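PDB 6OFT: probable zinc protease PqqL from Escherichia coli, which probably acts as a zinc-dependent periplasmic endopeptidase of the M16 family, this chain being the first half of the protein. Local coordinates for residues F76-V87 with V97-T105. Residues are numbered along the deposited sequence; the frame is centred on the assembly and turned at random.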
loop_
_atom_site.group_PDB
_atom_site.type_symbol
_atom_site.label_atom_id
_atom_site.label_comp_id
_atom_site.label_asym_id
_atom_site.label_seq_id
_atom_site.Cartn_x
_atom_site.Cartn_y
_atom_site.Cartn_z
ATOM N N PHE A 76 -22.249 -10.608 -16.042
ATOM C CA PHE A 76 -22.251 -9.607 -14.961
ATOM C C PHE A 76 -23.287 -8.522 -15.265
ATOM O O PHE A 76 -24.067 -8.183 -14.388
ATOM C CB PHE A 76 -20.860 -8.983 -14.764
ATOM C CG PHE A 76 -19.891 -9.795 -13.938
ATOM C CD1 PHE A 76 -20.210 -10.179 -12.638
ATOM C CD2 PHE A 76 -18.637 -10.128 -14.439
ATOM C CE1 PHE A 76 -19.297 -10.905 -11.860
ATOM C CE2 PHE A 76 -17.726 -10.858 -13.660
ATOM C CZ PHE A 76 -18.058 -11.224 -12.374
ATOM N N GLU A 77 -23.310 -8.016 -16.510
ATOM C CA GLU A 77 -24.266 -6.992 -16.970
ATOM C C GLU A 77 -25.744 -7.417 -16.782
ATOM O O GLU A 77 -26.558 -6.587 -16.385
ATOM C CB GLU A 77 -23.970 -6.562 -18.413
ATOM C CG GLU A 77 -22.809 -5.575 -18.537
ATOM C CD GLU A 77 -23.050 -4.114 -18.177
ATOM O OE1 GLU A 77 -24.215 -3.660 -18.222
ATOM O OE2 GLU A 77 -22.061 -3.413 -17.866
ATOM N N SER A 78 -26.069 -8.718 -16.992
ATOM C CA SER A 78 -27.426 -9.279 -16.816
ATOM C C SER A 78 -27.876 -9.309 -15.337
ATOM O O SER A 78 -29.053 -9.532 -15.047
ATOM C CB SER A 78 -27.526 -10.675 -17.430
ATOM O OG SER A 78 -26.915 -11.651 -16.603
ATOM N N MET A 79 -26.934 -9.097 -14.412
ATOM C CA MET A 79 -27.181 -9.048 -12.962
ATOM C C MET A 79 -26.994 -7.610 -12.462
ATOM O O MET A 79 -26.964 -7.378 -11.255
ATOM C CB MET A 79 -26.237 -10.013 -12.215
ATOM C CG MET A 79 -26.375 -11.480 -12.655
ATOM S SD MET A 79 -25.349 -12.575 -11.644
ATOM C CE MET A 79 -23.699 -12.183 -12.281
ATOM N N GLY A 80 -26.868 -6.671 -13.408
ATOM C CA GLY A 80 -26.705 -5.243 -13.151
ATOM C C GLY A 80 -25.358 -4.870 -12.570
ATOM O O GLY A 80 -25.235 -3.854 -11.880
ATOM N N LEU A 81 -24.338 -5.677 -12.854
ATOM C CA LEU A 81 -22.978 -5.479 -12.352
ATOM C C LEU A 81 -22.070 -5.007 -13.487
ATOM O O LEU A 81 -21.991 -5.650 -14.533
ATOM C CB LEU A 81 -22.482 -6.772 -11.650
ATOM C CG LEU A 81 -23.411 -7.282 -10.527
ATOM C CD1 LEU A 81 -23.019 -8.704 -10.052
ATOM C CD2 LEU A 81 -23.440 -6.313 -9.327
ATOM N N ARG A 82 -21.471 -3.833 -13.309
ATOM C CA ARG A 82 -20.695 -3.162 -14.341
ATOM C C ARG A 82 -19.214 -3.112 -14.048
ATOM O O ARG A 82 -18.817 -2.792 -12.936
ATOM C CB ARG A 82 -21.258 -1.739 -14.560
ATOM C CG ARG A 82 -20.615 -0.962 -15.708
ATOM C CD ARG A 82 -21.593 0.028 -16.288
ATOM N NE ARG A 82 -22.576 -0.632 -17.151
ATOM C CZ ARG A 82 -23.649 -0.033 -17.658
ATOM N NH1 ARG A 82 -23.892 1.245 -17.393
ATOM N NH2 ARG A 82 -24.485 -0.706 -18.435
ATOM N N PHE A 83 -18.402 -3.422 -15.067
ATOM C CA PHE A 83 -16.945 -3.366 -14.990
ATOM C C PHE A 83 -16.538 -1.908 -14.739
ATOM O O PHE A 83 -17.071 -0.989 -15.379
ATOM C CB PHE A 83 -16.309 -3.913 -16.286
ATOM C CG PHE A 83 -14.800 -3.956 -16.215
ATOM C CD1 PHE A 83 -14.149 -4.961 -15.501
ATOM C CD2 PHE A 83 -14.033 -2.960 -16.803
ATOM C CE1 PHE A 83 -12.755 -4.977 -15.391
ATOM C CE2 PHE A 83 -12.641 -2.984 -16.706
ATOM C CZ PHE A 83 -12.010 -3.990 -15.994
ATOM N N GLY A 84 -15.643 -1.712 -13.780
ATOM C CA GLY A 84 -15.184 -0.385 -13.381
ATOM C C GLY A 84 -16.023 0.231 -12.279
ATOM O O GLY A 84 -15.631 1.256 -11.718
ATOM N N ARG A 85 -17.180 -0.390 -11.951
ATOM C CA ARG A 85 -18.102 0.058 -10.912
ATOM C C ARG A 85 -18.306 -1.019 -9.827
ATOM O O ARG A 85 -17.965 -0.781 -8.675
ATOM C CB ARG A 85 -19.444 0.482 -11.542
ATOM C CG ARG A 85 -20.484 1.030 -10.536
ATOM C CD ARG A 85 -21.804 1.358 -11.221
ATOM N NE ARG A 85 -22.550 0.146 -11.574
ATOM C CZ ARG A 85 -23.519 0.097 -12.476
ATOM N NH1 ARG A 85 -23.839 1.180 -13.176
ATOM N NH2 ARG A 85 -24.149 -1.045 -12.722
ATOM N N ASP A 86 -18.882 -2.178 -10.189
ATOM C CA ASP A 86 -19.170 -3.291 -9.262
ATOM C C ASP A 86 -18.144 -4.407 -9.400
ATOM O O ASP A 86 -17.940 -5.188 -8.458
ATOM C CB ASP A 86 -20.558 -3.871 -9.539
ATOM C CG ASP A 86 -21.627 -2.810 -9.667
ATOM O OD1 ASP A 86 -22.024 -2.248 -8.630
ATOM O OD2 ASP A 86 -22.038 -2.518 -10.811
ATOM N N VAL A 87 -17.532 -4.495 -10.605
ATOM C CA VAL A 87 -16.544 -5.504 -10.955
ATOM C C VAL A 87 -15.238 -4.794 -11.266
ATOM O O VAL A 87 -15.221 -3.864 -12.066
ATOM C CB VAL A 87 -17.009 -6.414 -12.129
ATOM C CG1 VAL A 87 -16.042 -7.580 -12.324
ATOM C CG2 VAL A 87 -18.441 -6.926 -11.913
ATOM N N VAL A 97 -5.699 -9.214 -7.710
ATOM C CA VAL A 97 -6.965 -9.338 -6.979
ATOM C C VAL A 97 -8.142 -9.087 -7.916
ATOM O O VAL A 97 -8.114 -8.117 -8.689
ATOM C CB VAL A 97 -7.009 -8.423 -5.704
ATOM C CG1 VAL A 97 -8.332 -8.568 -4.946
ATOM C CG2 VAL A 97 -5.850 -8.731 -4.753
ATOM N N TYR A 98 -9.190 -9.942 -7.806
ATOM C CA TYR A 98 -10.425 -9.898 -8.597
ATOM C C TYR A 98 -11.570 -9.576 -7.664
ATOM O O TYR A 98 -11.756 -10.262 -6.654
ATOM C CB TYR A 98 -10.622 -11.227 -9.347
ATOM C CG TYR A 98 -9.462 -11.527 -10.269
ATOM C CD1 TYR A 98 -9.449 -11.054 -11.575
ATOM C CD2 TYR A 98 -8.347 -12.239 -9.817
ATOM C CE1 TYR A 98 -8.365 -11.284 -12.413
ATOM C CE2 TYR A 98 -7.254 -12.467 -10.643
ATOM C CZ TYR A 98 -7.275 -12.000 -11.947
ATOM O OH TYR A 98 -6.240 -12.263 -12.800
ATOM N N GLN A 99 -12.284 -8.479 -7.953
ATOM C CA GLN A 99 -13.262 -7.913 -7.020
ATOM C C GLN A 99 -14.663 -7.789 -7.578
ATOM O O GLN A 99 -14.850 -7.294 -8.691
ATOM C CB GLN A 99 -12.779 -6.518 -6.521
ATOM C CG GLN A 99 -11.315 -6.477 -6.003
ATOM C CD GLN A 99 -10.737 -5.075 -5.883
ATOM O OE1 GLN A 99 -10.994 -4.195 -6.702
ATOM N NE2 GLN A 99 -9.916 -4.836 -4.865
ATOM N N VAL A 100 -15.653 -8.258 -6.789
ATOM C CA VAL A 100 -17.071 -8.127 -7.107
ATOM C C VAL A 100 -17.808 -7.675 -5.814
ATOM O O VAL A 100 -17.611 -8.262 -4.751
ATOM C CB VAL A 100 -17.728 -9.395 -7.731
ATOM C CG1 VAL A 100 -19.196 -9.135 -8.100
ATOM C CG2 VAL A 100 -16.957 -9.905 -8.952
ATOM N N SER A 101 -18.639 -6.636 -5.927
ATOM C CA SER A 101 -19.505 -6.136 -4.868
ATOM C C SER A 101 -20.926 -6.258 -5.410
ATOM O O SER A 101 -21.204 -5.771 -6.506
ATOM C CB SER A 101 -19.203 -4.671 -4.555
ATOM O OG SER A 101 -19.916 -4.264 -3.392
ATOM N N LEU A 102 -21.807 -6.949 -4.683
ATOM C CA LEU A 102 -23.183 -7.137 -5.131
ATOM C C LEU A 102 -24.126 -7.264 -3.935
ATOM O O LEU A 102 -23.647 -7.542 -2.831
ATOM C CB LEU A 102 -23.286 -8.388 -6.060
ATOM C CG LEU A 102 -23.319 -9.790 -5.422
ATOM C CD1 LEU A 102 -23.976 -10.779 -6.351
ATOM C CD2 LEU A 102 -21.921 -10.286 -5.042
ATOM N N PRO A 103 -25.466 -7.128 -4.120
ATOM C CA PRO A 103 -26.381 -7.366 -2.992
ATOM C C PRO A 103 -26.382 -8.842 -2.570
ATOM O O PRO A 103 -26.036 -9.715 -3.368
ATOM C CB PRO A 103 -27.758 -6.988 -3.563
ATOM C CG PRO A 103 -27.489 -6.254 -4.836
ATOM C CD PRO A 103 -26.217 -6.819 -5.354
ATOM N N THR A 104 -26.803 -9.129 -1.330
ATOM C CA THR A 104 -26.899 -10.505 -0.831
ATOM C C THR A 104 -28.335 -11.042 -0.987
ATOM O O THR A 104 -28.566 -12.230 -0.761
ATOM C CB THR A 104 -26.522 -10.570 0.650
ATOM O OG1 THR A 104 -27.376 -9.690 1.379
ATOM C CG2 THR A 104 -25.083 -10.220 0.910
ATOM N N THR A 105 -29.284 -10.178 -1.382
ATOM C CA THR A 105 -30.715 -10.497 -1.430
ATOM C C THR A 105 -31.150 -11.411 -2.603
ATOM O O THR A 105 -32.204 -12.044 -2.492
ATOM C CB THR A 105 -31.535 -9.210 -1.363
ATOM O OG1 THR A 105 -31.018 -8.272 -2.301
ATOM C CG2 THR A 105 -31.496 -8.581 0.038
#
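V87 pairs with V100 across the two strands as an antiparallel, non-hydrogen-bonded pair, their side chains lying side by side on the face of the sheet that F76 covers. The F76 ring meets V100 obliquely, from the opposite direction, CZ 3.8 Å from CG2, while CG2 of V87 lies 3.7 Å above one face of the ring, toward its rim. The V87 rotamer, with CG1 anti to the backbone N (chi1 -172°), places CG2 over that ring, and CG1 lies 4.2 Å from V100 CG2. L81 extends the apolar cluster: its CD2 lies 3.9 Å from CB of L102 and also covers the carbonyl oxygen of S101, which is buried without a polar partner. I116 of helix 107-122 also packs on F76.

One backbone hydrogen bond ties the segments, from S101 N to D86 O (3.0 Å, 157° at the hydrogen). The same oxygen receives the CA-H of V100, and V87 CA-H points in turn at Q99 O.

Beyond this bond the contact opens toward solvent, where charged side chains brace the 76-87 segment against itself. OD2 of D86 takes R82 N on its anti lone pair at 2.9 Å and R85 NE from the syn side, 32° out of the carboxylate plane; the two donors probably stabilise the carboxylate charge. R82 grips E77 side-on, NE to OE2 at 2.9 Å and NH2 to OE1. The helix ends in a Schellman motif with G80 at C-prime, L81 N bonding to F76 O and G80 N to E77 O.

From there a loop leads into strand 87-91, outermost in the sheet of this chain, which pairs with strand 96-103 in the mixed sheet of the M16 peptidase domain, the side chain of Q99 about 9 Å from that of E57, the predicted proton acceptor.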